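PDB 3ID9: MutT/NUDIX family protein from Bacillus thuringiensis str. Al Hakam, which probably hydrolyses a nucleoside diphosphate linked to another group, though its own substrate is not established. Local coordinates for residues 46-51 against 133-138; 64-69 against 75-80; 86-89 against 94-97; 142-145 against 150-153. One frame throughout, in Å; residues are numbered along the deposited sequence.

Contact 1. Residues 46-51 against 133-138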
loop_
_atom_site.group_PDB
_atom_site.type_symbol
_atom_site.label_atom_id
_atom_site.label_comp_id
_atom_site.label_asym_id
_atom_site.label_seq_id
_atom_site.Cartn_x
_atom_site.Cartn_y
_atom_site.Cartn_z
ATOM N N ARG B 46 -23.926 16.694 -0.847
ATOM C CA ARG B 46 -23.867 16.146 0.503
ATOM C C ARG B 46 -23.574 14.654 0.349
ATOM O O ARG B 46 -22.475 14.271 -0.058
ATOM C CB ARG B 46 -25.206 16.350 1.223
ATOM C CG ARG B 46 -25.636 17.807 1.348
ATOM C CD ARG B 46 -27.104 18.001 0.951
ATOM N NE ARG B 46 -28.040 17.272 1.809
ATOM C CZ ARG B 46 -29.360 17.251 1.630
ATOM N NH1 ARG B 46 -29.908 17.918 0.622
ATOM N NH2 ARG B 46 -30.137 16.566 2.461
ATOM N N ASP B 47 -24.566 13.823 0.661
ATOM C CA ASP B 47 -24.441 12.373 0.551
ATOM C C ASP B 47 -23.429 11.698 1.469
ATOM O O ASP B 47 -22.356 12.230 1.752
ATOM C CB ASP B 47 -24.146 11.967 -0.889
ATOM C CG ASP B 47 -25.314 11.249 -1.530
ATOM O OD1 ASP B 47 -25.924 10.382 -0.850
ATOM O OD2 ASP B 47 -25.617 11.546 -2.710
ATOM N N TRP B 48 -23.790 10.503 1.915
ATOM C CA TRP B 48 -22.954 9.721 2.805
ATOM C C TRP B 48 -21.841 9.014 2.057
ATOM O O TRP B 48 -22.079 8.329 1.072
ATOM C CB TRP B 48 -23.815 8.705 3.559
ATOM C CG TRP B 48 -24.822 9.367 4.441
ATOM C CD1 TRP B 48 -26.108 9.703 4.117
ATOM C CD2 TRP B 48 -24.602 9.860 5.770
ATOM N NE1 TRP B 48 -26.697 10.377 5.159
ATOM C CE2 TRP B 48 -25.796 10.485 6.189
ATOM C CE3 TRP B 48 -23.510 9.832 6.648
ATOM C CZ2 TRP B 48 -25.931 11.081 7.443
ATOM C CZ3 TRP B 48 -23.643 10.424 7.899
ATOM C CH2 TRP B 48 -24.846 11.040 8.283
ATOM N N SER B 49 -20.619 9.174 2.539
ATOM C CA SER B 49 -19.467 8.561 1.899
ATOM C C SER B 49 -18.409 8.190 2.929
ATOM O O SER B 49 -18.555 8.479 4.117
ATOM C CB SER B 49 -18.878 9.528 0.877
ATOM O OG SER B 49 -18.656 10.791 1.476
ATOM N N LEU B 50 -17.340 7.548 2.471
ATOM C CA LEU B 50 -16.273 7.147 3.371
ATOM C C LEU B 50 -15.424 8.335 3.813
ATOM O O LEU B 50 -15.242 9.301 3.077
ATOM C CB LEU B 50 -15.397 6.103 2.696
ATOM C CG LEU B 50 -16.083 4.773 2.402
ATOM C CD1 LEU B 50 -15.250 3.970 1.404
ATOM C CD2 LEU B 50 -16.269 4.004 3.709
ATOM N N PRO B 51 -14.919 8.290 5.046
ATOM C CA PRO B 51 -14.088 9.390 5.537
ATOM C C PRO B 51 -12.701 9.306 4.907
ATOM O O PRO B 51 -12.172 8.217 4.710
ATOM C CB PRO B 51 -14.064 9.151 7.043
ATOM C CG PRO B 51 -14.136 7.638 7.132
ATOM C CD PRO B 51 -15.198 7.313 6.113
ATOM N N SER B 133 -24.913 -0.743 -1.207
ATOM C CA SER B 133 -25.350 -0.521 -2.581
ATOM C C SER B 133 -26.324 0.645 -2.617
ATOM O O SER B 133 -26.395 1.384 -3.595
ATOM C CB SER B 133 -26.010 -1.780 -3.154
ATOM O OG SER B 133 -27.006 -2.267 -2.276
ATOM N N TYR B 134 -27.070 0.813 -1.535
ATOM C CA TYR B 134 -28.026 1.900 -1.441
ATOM C C TYR B 134 -27.325 3.258 -1.517
ATOM O O TYR B 134 -27.901 4.239 -1.981
ATOM C CB TYR B 134 -28.786 1.801 -0.123
ATOM C CG TYR B 134 -29.763 2.923 0.099
ATOM C CD1 TYR B 134 -31.050 2.874 -0.441
ATOM C CD2 TYR B 134 -29.399 4.042 0.846
ATOM C CE1 TYR B 134 -31.951 3.916 -0.238
ATOM C CE2 TYR B 134 -30.286 5.088 1.052
ATOM C CZ TYR B 134 -31.561 5.021 0.510
ATOM O OH TYR B 134 -32.433 6.061 0.719
ATOM N N TYR B 135 -26.082 3.315 -1.051
ATOM C CA TYR B 135 -25.341 4.564 -1.071
ATOM C C TYR B 135 -24.396 4.715 -2.255
ATOM O O TYR B 135 -23.514 5.573 -2.239
ATOM C CB TYR B 135 -24.580 4.750 0.242
ATOM C CG TYR B 135 -25.502 4.944 1.419
ATOM C CD1 TYR B 135 -25.819 3.886 2.269
ATOM C CD2 TYR B 135 -26.095 6.179 1.657
ATOM C CE1 TYR B 135 -26.701 4.059 3.325
ATOM C CE2 TYR B 135 -26.977 6.361 2.706
ATOM C CZ TYR B 135 -27.278 5.300 3.535
ATOM O OH TYR B 135 -28.175 5.491 4.560
ATOM N N GLY B 136 -24.579 3.876 -3.272
ATOM C CA GLY B 136 -23.765 3.982 -4.472
ATOM C C GLY B 136 -22.514 3.131 -4.578
ATOM O O GLY B 136 -21.805 3.200 -5.579
ATOM N N PHE B 137 -22.224 2.330 -3.565
ATOM C CA PHE B 137 -21.042 1.501 -3.640
ATOM C C PHE B 137 -21.300 0.315 -4.558
ATOM O O PHE B 137 -22.370 -0.296 -4.528
ATOM C CB PHE B 137 -20.630 1.042 -2.243
ATOM C CG PHE B 137 -20.274 2.178 -1.331
ATOM C CD1 PHE B 137 -21.268 2.879 -0.647
ATOM C CD2 PHE B 137 -18.954 2.598 -1.203
ATOM C CE1 PHE B 137 -20.951 3.975 0.143
ATOM C CE2 PHE B 137 -18.626 3.700 -0.410
ATOM C CZ PHE B 137 -19.628 4.389 0.263
ATOM N N SER B 138 -20.316 0.006 -5.392
ATOM C CA SER B 138 -20.434 -1.102 -6.328
ATOM C C SER B 138 -20.302 -2.431 -5.596
ATOM O O SER B 138 -19.735 -2.491 -4.502
ATOM C CB SER B 138 -19.340 -1.004 -7.387
ATOM O OG SER B 138 -18.069 -1.188 -6.796
HETATM O O HOH W 1 -23.840 8.146 -0.929
#

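Contact 2. Residues 64-69 against 75-80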
loop_
_atom_site.group_PDB
_atom_site.type_symbol
_atom_site.label_atom_id
_atom_site.label_comp_id
_atom_site.label_asym_id
_atom_site.label_seq_id
_atom_site.Cartn_x
_atom_site.Cartn_y
_atom_site.Cartn_z
ATOM N N ALA B 64 -2.177 11.637 8.370
ATOM C CA ALA B 64 -3.291 12.178 7.605
ATOM C C ALA B 64 -4.581 11.406 7.887
ATOM O O ALA B 64 -5.645 12.002 8.041
ATOM C CB ALA B 64 -2.970 12.142 6.117
HETATM N N MSE B 65 -4.487 10.082 7.955
HETATM C CA MSE B 65 -5.654 9.261 8.226
HETATM C C MSE B 65 -6.240 9.622 9.596
HETATM O O MSE B 65 -7.451 9.817 9.724
HETATM C CB MSE B 65 -5.291 7.775 8.203
HETATM C CG MSE B 65 -6.494 6.845 8.323
HETATM SE SE MSE B 65 -7.640 6.846 6.722
HETATM C CE MSE B 65 -8.850 8.297 7.168
ATOM N N ILE B 66 -5.376 9.705 10.611
ATOM C CA ILE B 66 -5.800 10.040 11.966
ATOM C C ILE B 66 -6.394 11.444 12.018
ATOM O O ILE B 66 -7.383 11.675 12.710
ATOM C CB ILE B 66 -4.612 9.947 12.982
ATOM C CG1 ILE B 66 -4.491 8.529 13.531
ATOM C CG2 ILE B 66 -4.837 10.884 14.161
ATOM C CD1 ILE B 66 -4.275 7.462 12.476
ATOM N N ARG B 67 -5.790 12.379 11.292
ATOM C CA ARG B 67 -6.281 13.755 11.276
ATOM C C ARG B 67 -7.649 13.868 10.604
ATOM O O ARG B 67 -8.556 14.502 11.143
ATOM C CB ARG B 67 -5.289 14.683 10.560
ATOM C CG ARG B 67 -5.820 16.097 10.349
ATOM C CD ARG B 67 -4.795 17.015 9.701
ATOM N NE ARG B 67 -4.307 16.489 8.427
ATOM C CZ ARG B 67 -5.077 16.239 7.371
ATOM N NH1 ARG B 67 -6.387 16.469 7.426
ATOM N NH2 ARG B 67 -4.541 15.737 6.265
ATOM N N GLU B 68 -7.793 13.272 9.425
ATOM C CA GLU B 68 -9.061 13.324 8.716
ATOM C C GLU B 68 -10.127 12.661 9.576
ATOM O O GLU B 68 -11.252 13.154 9.691
ATOM C CB GLU B 68 -8.962 12.596 7.376
ATOM C CG GLU B 68 -8.162 13.318 6.299
ATOM C CD GLU B 68 -8.873 14.538 5.744
ATOM O OE1 GLU B 68 -10.121 14.509 5.645
ATOM O OE2 GLU B 68 -8.183 15.521 5.389
HETATM N N MSE B 69 -9.762 11.552 10.199
HETATM C CA MSE B 69 -10.705 10.827 11.023
HETATM C C MSE B 69 -11.278 11.660 12.170
HETATM O O MSE B 69 -12.485 11.590 12.440
HETATM C CB MSE B 69 -10.055 9.557 11.555
HETATM C CG MSE B 69 -10.988 8.366 11.567
HETATM SE SE MSE B 69 -11.978 8.046 9.898
HETATM C CE MSE B 69 -13.410 7.039 10.708
ATOM N N LEU B 75 -13.410 10.800 16.192
ATOM C CA LEU B 75 -12.945 9.553 16.813
ATOM C C LEU B 75 -11.426 9.394 16.806
ATOM O O LEU B 75 -10.735 9.964 15.966
ATOM C CB LEU B 75 -13.528 8.342 16.083
ATOM C CG LEU B 75 -15.032 8.100 16.034
ATOM C CD1 LEU B 75 -15.300 6.839 15.218
ATOM C CD2 LEU B 75 -15.577 7.948 17.453
ATOM N N GLU B 76 -10.916 8.609 17.751
ATOM C CA GLU B 76 -9.487 8.321 17.817
ATOM C C GLU B 76 -9.330 6.931 17.214
ATOM O O GLU B 76 -9.994 5.983 17.633
ATOM C CB GLU B 76 -8.986 8.324 19.263
ATOM C CG GLU B 76 -8.787 9.714 19.838
ATOM C CD GLU B 76 -7.824 10.550 19.005
ATOM O OE1 GLU B 76 -6.676 10.102 18.782
ATOM O OE2 GLU B 76 -8.212 11.656 18.573
ATOM N N VAL B 77 -8.459 6.804 16.223
ATOM C CA VAL B 77 -8.278 5.515 15.575
ATOM C C VAL B 77 -6.831 5.114 15.375
ATOM O O VAL B 77 -5.915 5.920 15.535
ATOM C CB VAL B 77 -8.948 5.510 14.185
ATOM C CG1 VAL B 77 -10.419 5.892 14.311
ATOM C CG2 VAL B 77 -8.220 6.483 13.254
ATOM N N LYS B 78 -6.638 3.849 15.030
ATOM C CA LYS B 78 -5.314 3.337 14.730
ATOM C C LYS B 78 -5.469 2.458 13.494
ATOM O O LYS B 78 -6.536 1.883 13.252
ATOM C CB LYS B 78 -4.740 2.534 15.899
ATOM C CG LYS B 78 -5.270 1.130 16.046
ATOM C CD LYS B 78 -4.593 0.445 17.233
ATOM C CE LYS B 78 -5.176 -0.942 17.494
ATOM N NZ LYS B 78 -4.553 -1.591 18.682
ATOM N N ILE B 79 -4.413 2.381 12.699
ATOM C CA ILE B 79 -4.428 1.583 11.487
ATOM C C ILE B 79 -4.273 0.089 11.769
ATOM O O ILE B 79 -3.459 -0.314 12.592
ATOM C CB ILE B 79 -3.307 2.055 10.531
ATOM C CG1 ILE B 79 -3.649 3.460 10.029
ATOM C CG2 ILE B 79 -3.134 1.071 9.376
ATOM C CD1 ILE B 79 -2.733 3.979 8.965
ATOM N N LYS B 80 -5.077 -0.725 11.098
ATOM C CA LYS B 80 -5.001 -2.172 11.257
ATOM C C LYS B 80 -4.156 -2.684 10.105
ATOM O O LYS B 80 -3.144 -3.348 10.303
ATOM C CB LYS B 80 -6.387 -2.817 11.175
ATOM C CG LYS B 80 -7.263 -2.611 12.393
ATOM C CD LYS B 80 -7.538 -3.932 13.105
ATOM C CE LYS B 80 -8.423 -4.862 12.273
ATOM N NZ LYS B 80 -9.800 -4.321 12.085
HETATM O O HOH W 2 -8.112 9.781 14.693
#

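Contact 3. Residues 86-89 against 94-97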
loop_
_atom_site.group_PDB
_atom_site.type_symbol
_atom_site.label_atom_id
_atom_site.label_comp_id
_atom_site.label_asym_id
_atom_site.label_seq_id
_atom_site.Cartn_x
_atom_site.Cartn_y
_atom_site.Cartn_z
ATOM N N CYS B 86 -4.607 2.277 -4.971
ATOM C CA CYS B 86 -5.010 2.550 -6.336
ATOM C C CYS B 86 -4.176 3.714 -6.851
ATOM O O CYS B 86 -4.140 4.778 -6.231
ATOM C CB CYS B 86 -6.504 2.906 -6.369
ATOM S SG CYS B 86 -7.116 3.453 -7.987
ATOM N N ASP B 87 -3.474 3.515 -7.961
ATOM C CA ASP B 87 -2.690 4.612 -8.483
ATOM C C ASP B 87 -3.004 4.923 -9.933
ATOM O O ASP B 87 -3.231 4.028 -10.746
ATOM C CB ASP B 87 -1.178 4.392 -8.241
ATOM C CG ASP B 87 -0.546 3.382 -9.182
ATOM O OD1 ASP B 87 -1.040 2.240 -9.297
ATOM O OD2 ASP B 87 0.478 3.743 -9.797
ATOM N N LYS B 88 -3.076 6.222 -10.210
ATOM C CA LYS B 88 -3.372 6.759 -11.533
ATOM C C LYS B 88 -2.256 7.706 -11.915
ATOM O O LYS B 88 -2.366 8.915 -11.709
ATOM C CB LYS B 88 -4.686 7.545 -11.526
ATOM C CG LYS B 88 -5.958 6.715 -11.460
ATOM C CD LYS B 88 -7.156 7.639 -11.564
ATOM C CE LYS B 88 -8.472 6.893 -11.557
ATOM N NZ LYS B 88 -9.602 7.872 -11.672
ATOM N N PRO B 89 -1.158 7.172 -12.466
ATOM C CA PRO B 89 -0.055 8.055 -12.847
ATOM C C PRO B 89 -0.416 9.080 -13.933
ATOM O O PRO B 89 0.178 10.160 -13.976
ATOM C CB PRO B 89 1.048 7.074 -13.268
ATOM C CG PRO B 89 0.286 5.882 -13.748
ATOM C CD PRO B 89 -0.830 5.760 -12.732
ATOM N N SER B 94 -0.407 13.264 -10.719
ATOM C CA SER B 94 -0.394 11.816 -10.513
ATOM C C SER B 94 -1.108 11.523 -9.207
ATOM O O SER B 94 -0.925 12.238 -8.224
ATOM C CB SER B 94 1.040 11.285 -10.442
ATOM O OG SER B 94 1.604 11.190 -11.735
ATOM N N LEU B 95 -1.902 10.462 -9.190
ATOM C CA LEU B 95 -2.666 10.139 -8.001
ATOM C C LEU B 95 -2.440 8.774 -7.375
ATOM O O LEU B 95 -2.428 7.746 -8.052
ATOM C CB LEU B 95 -4.156 10.300 -8.310
ATOM C CG LEU B 95 -5.163 9.696 -7.328
ATOM C CD1 LEU B 95 -5.053 10.360 -5.962
ATOM C CD2 LEU B 95 -6.555 9.880 -7.903
ATOM N N LEU B 96 -2.267 8.781 -6.063
ATOM C CA LEU B 96 -2.096 7.553 -5.316
ATOM C C LEU B 96 -3.200 7.580 -4.250
ATOM O O LEU B 96 -3.298 8.524 -3.465
ATOM C CB LEU B 96 -0.709 7.516 -4.679
ATOM C CG LEU B 96 -0.332 6.199 -4.003
ATOM C CD1 LEU B 96 -0.393 5.065 -5.015
ATOM C CD2 LEU B 96 1.057 6.313 -3.413
ATOM N N HIS B 97 -4.051 6.562 -4.249
ATOM C CA HIS B 97 -5.153 6.489 -3.293
ATOM C C HIS B 97 -5.034 5.267 -2.377
ATOM O O HIS B 97 -5.156 4.130 -2.832
ATOM C CB HIS B 97 -6.488 6.440 -4.049
ATOM C CG HIS B 97 -7.692 6.531 -3.161
ATOM N ND1 HIS B 97 -8.970 6.259 -3.605
ATOM C CD2 HIS B 97 -7.814 6.877 -1.854
ATOM C CE1 HIS B 97 -9.825 6.430 -2.613
ATOM N NE2 HIS B 97 -9.148 6.806 -1.539
#

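Contact 4. Residues 142-145 against 150-153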
loop_
_atom_site.group_PDB
_atom_site.type_symbol
_atom_site.label_atom_id
_atom_site.label_comp_id
_atom_site.label_asym_id
_atom_site.label_seq_id
_atom_site.Cartn_x
_atom_site.Cartn_y
_atom_site.Cartn_z
ATOM N N ILE B 142 -18.037 -3.587 -2.311
ATOM C CA ILE B 142 -18.664 -4.187 -1.151
ATOM C C ILE B 142 -17.987 -5.517 -0.843
ATOM O O ILE B 142 -17.780 -5.855 0.321
ATOM C CB ILE B 142 -20.181 -4.383 -1.380
ATOM C CG1 ILE B 142 -20.863 -3.014 -1.424
ATOM C CG2 ILE B 142 -20.773 -5.249 -0.288
ATOM C CD1 ILE B 142 -22.309 -3.052 -1.875
ATOM N N ASN B 143 -17.624 -6.266 -1.882
ATOM C CA ASN B 143 -16.947 -7.544 -1.676
ATOM C C ASN B 143 -15.570 -7.336 -1.042
ATOM O O ASN B 143 -15.151 -8.111 -0.176
ATOM C CB ASN B 143 -16.795 -8.299 -2.997
ATOM C CG ASN B 143 -18.120 -8.768 -3.547
ATOM O OD1 ASN B 143 -19.062 -9.012 -2.792
ATOM N ND2 ASN B 143 -18.201 -8.913 -4.867
ATOM N N LEU B 144 -14.873 -6.289 -1.479
ATOM C CA LEU B 144 -13.553 -5.975 -0.951
ATOM C C LEU B 144 -13.642 -5.719 0.550
ATOM O O LEU B 144 -12.967 -6.366 1.349
ATOM C CB LEU B 144 -12.991 -4.737 -1.649
ATOM C CG LEU B 144 -11.605 -4.289 -1.194
ATOM C CD1 LEU B 144 -10.559 -5.237 -1.757
ATOM C CD2 LEU B 144 -11.346 -2.875 -1.671
ATOM N N ILE B 145 -14.481 -4.756 0.919
ATOM C CA ILE B 145 -14.699 -4.389 2.313
ATOM C C ILE B 145 -15.236 -5.584 3.089
ATOM O O ILE B 145 -14.882 -5.807 4.240
ATOM C CB ILE B 145 -15.707 -3.228 2.398
ATOM C CG1 ILE B 145 -15.000 -1.923 2.040
ATOM C CG2 ILE B 145 -16.348 -3.170 3.777
ATOM C CD1 ILE B 145 -15.942 -0.748 1.879
ATOM N N ALA B 150 -8.848 -10.295 5.001
ATOM C CA ALA B 150 -8.480 -11.312 4.022
ATOM C C ALA B 150 -8.083 -10.682 2.683
ATOM O O ALA B 150 -7.319 -11.265 1.912
ATOM C CB ALA B 150 -9.641 -12.284 3.821
ATOM N N ASN B 151 -8.605 -9.493 2.406
ATOM C CA ASN B 151 -8.297 -8.811 1.160
ATOM C C ASN B 151 -7.244 -7.733 1.342
ATOM O O ASN B 151 -6.996 -6.945 0.432
ATOM C CB ASN B 151 -9.567 -8.202 0.560
ATOM C CG ASN B 151 -10.592 -9.253 0.187
ATOM O OD1 ASN B 151 -10.236 -10.367 -0.200
ATOM N ND2 ASN B 151 -11.870 -8.901 0.283
ATOM N N ALA B 152 -6.627 -7.698 2.518
ATOM C CA ALA B 152 -5.588 -6.716 2.797
ATOM C C ALA B 152 -4.470 -6.822 1.750
ATOM O O ALA B 152 -4.216 -7.900 1.216
ATOM C CB ALA B 152 -5.021 -6.949 4.188
ATOM N N GLY B 153 -3.812 -5.704 1.457
ATOM C CA GLY B 153 -2.730 -5.712 0.487
ATOM C C GLY B 153 -3.143 -5.776 -0.978
ATOM O O GLY B 153 -2.351 -6.201 -1.823
HETATM O O HOH W 3 -13.817 -11.046 -0.348
#

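Contact 1. Residues 46-51 against 133-138
Trp-48 and Tyr-135 meet where strand 48-54 of the Nudix fold's sheet is approached by the loop leading from strand 124-128 to helix 139-147. Their side chains run side by side and point the same way, with Trp-48 CD1 3.7 Å from Tyr-135 CE2. The two ring planes stand 76° apart, and the approach is oblique for both rings. Each CG is anti to its own carbonyl carbon (chi1 -63° and -67°), which sets it beside its own backbone nitrogen and brings the two rings alongside. Further along, the Leu-50 side chain slants past Phe-137, whose CE2 meets CD1 of Leu-50 at 3.8 Å. The edge of the same phenyl ring faces CA of Ser-49. Behind this first shell, Leu-38 of strand 35-40 packs on both Trp-48 and Leu-50, while Gln-125 of strand 124-128 touches both Trp-48 and Tyr-135. Phe-137 also leans on Ile-142, so its ring touches both strand 48-54 and helix 139-147, into which the loop leads. Ser-138, at the N-cap of that helix, uses OG to accept from Phe-141 N. No direct hydrogen bond spans the two segments. A water takes that part instead: it bridges Trp-48 O at 2.7 Å and Tyr-135 O at 2.9 Å, although other acceptors nearby may compete for its protons.

Contact 2. Residues 64-69 against 75-80
Met-69, a selenomethionine, lays its side chain across that of Val-77 at about a right angle. Its CG sits astride the fork of the valine, 3.7 Å from CG1 and equally far from CG2, and CB adds a second approach to CG2. This is where helix 61-72, part of the Nudix box, returns to the sheet through strand 77-88. One turn earlier, the Ile-66 and Val-77 side chains run antiparallel, side by side. CG1 of Ile-66 lies 3.6 Å from Val-77 O and its CD1 4.1 Å from Val-77 CG2. With CG2 of Ile-66 anti to the backbone N, the longer branch (chi1 -88°) is left to reach the Val-77 carbonyl. Leu-30 of strand 23-32 touches Met-69, Leu-75 and Val-77 alike. The polar link is made by water: one molecule donates to Ile-66 O at 2.8 Å and to Leu-75 O at 2.9 Å, and receives a weak bond from Val-77 N. Away from the strand, Arg-67 NH1 makes a salt bridge to Glu-68 OE2 at 2.9 Å, while Arg-67 NE forms another with Glu-59. Apolar side chains thus press one flank of the helix to the sheet, and its charged residues gather on another. In Nudix relatives, glutamates of this motif bind divalent cations, an arrangement consistent with this division.

Contact 3. Residues 86-89 against 94-97
Cys-86 and His-97 form an antiparallel hydrogen-bonded pair near the end of the hairpin made by strands 77-88 and 95-104. Both backbone groups of each residue are used: Cys-86 N donates to His-97 O at 2.9 Å, and His-97 N returns to Cys-86 O at 2.7 Å. Two residues on, Lys-88 and Leu-95 repeat the exchange. There Lys-88 N meets Leu-95 O in the carbonyl plane, but Leu-95 N reaches Lys-88 O from 50° above its carbonyl plane. Between them lies the non-hydrogen-bonded pair Asp-87 and Leu-96, in which CA of Asp-87 makes a CH···O contact with Leu-95 O at 3.2 Å. Here CD1 of Leu-96 packs against CB of Asp-87. Where the strands give way to the turn, the Ser-94 hydroxyl donates to Pro-89 O at 2.8 Å; OG lies beside its own backbone N (chi1 -78°), turned to the proline carbonyl. Asp-87 and His-97 find their side-chain partners beyond the hairpin. Asp-87 carries its carboxylate away from Leu-96: OD1 is hydrogen-bonded to Tyr-155 OH, and OD2 accepts from Leu-61 N of the second subunit. His-97 NE2 bonds Thr-27 OG1 on strand 23-32. Backbone atoms of Asp-87 join strand 154-157, and those of Leu-96 join strand 23-32, so the hairpin is flanked by other strands. Its chemistry is therefore almost wholly backbone hydrogen bonding, while the buried aspartate, bonded within its own chain and to the second subunit, links the sheet across the dimer.

Contact 4. Residues 142-145 against 150-153
Leu-144 and Asn-151 mark the closest backbone approach, CA to CA 6.3 Å, between the last turns of helix 139-147 and the short 3-10 turn that follows it. The chain doubles back after the helix, so that residue 151 comes to lie beside carbonyls near the helix C-terminal end. The polar contact is made by Asn-151. Its ND2 donates to Leu-144 O at 3.0 Å, nearly straight at 167°, with the acceptor in the plane of the amide. The oxygen is reached well to the side, at a C=O···N angle of 115°. CG of Asn-151, beside its own backbone N (chi1 -63°), carries the amide to the helix. A water accepts from ND2 at 3.0 Å and donates to Asn-143 O at 3.2 Å, linking a second helical carbonyl to the same nitrogen. Beside the direct bond, Leu-144 CD1 lies 3.9 Å from Asn-151 CB, and the same leucine packs on Leu-83 and Tyr-84 of strand 77-88. Ala-152 touches Ala-152 of the second subunit. An asparagine side chain thus closes the helix-to-strand turn through which helix 139-147 of the Nudix fold passes into strand 154-157.

Contacts 2 and 3 are partly buried and share strand 77-88, one setting a helix against the sheet, the other pairing two of its strands. Contacts 1 and 4 lie at the surface, about 17 Å apart between centres, and meet through Ile-142, whose CD1 packs against the 133-138 loop. Contacts 1 and 2, on opposite sides of the chain's centre, touch where Pro-51 CG meets the selenium of Met-69. Their chemistry differs accordingly: contact 3 rests on direct backbone bonds, contact 4 chiefly on a single amide and a water, and contacts 1 and 2 on apolar packing with water bridges. Contacts 2, 3 and 4 all reach the second subunit; contact 1 does not.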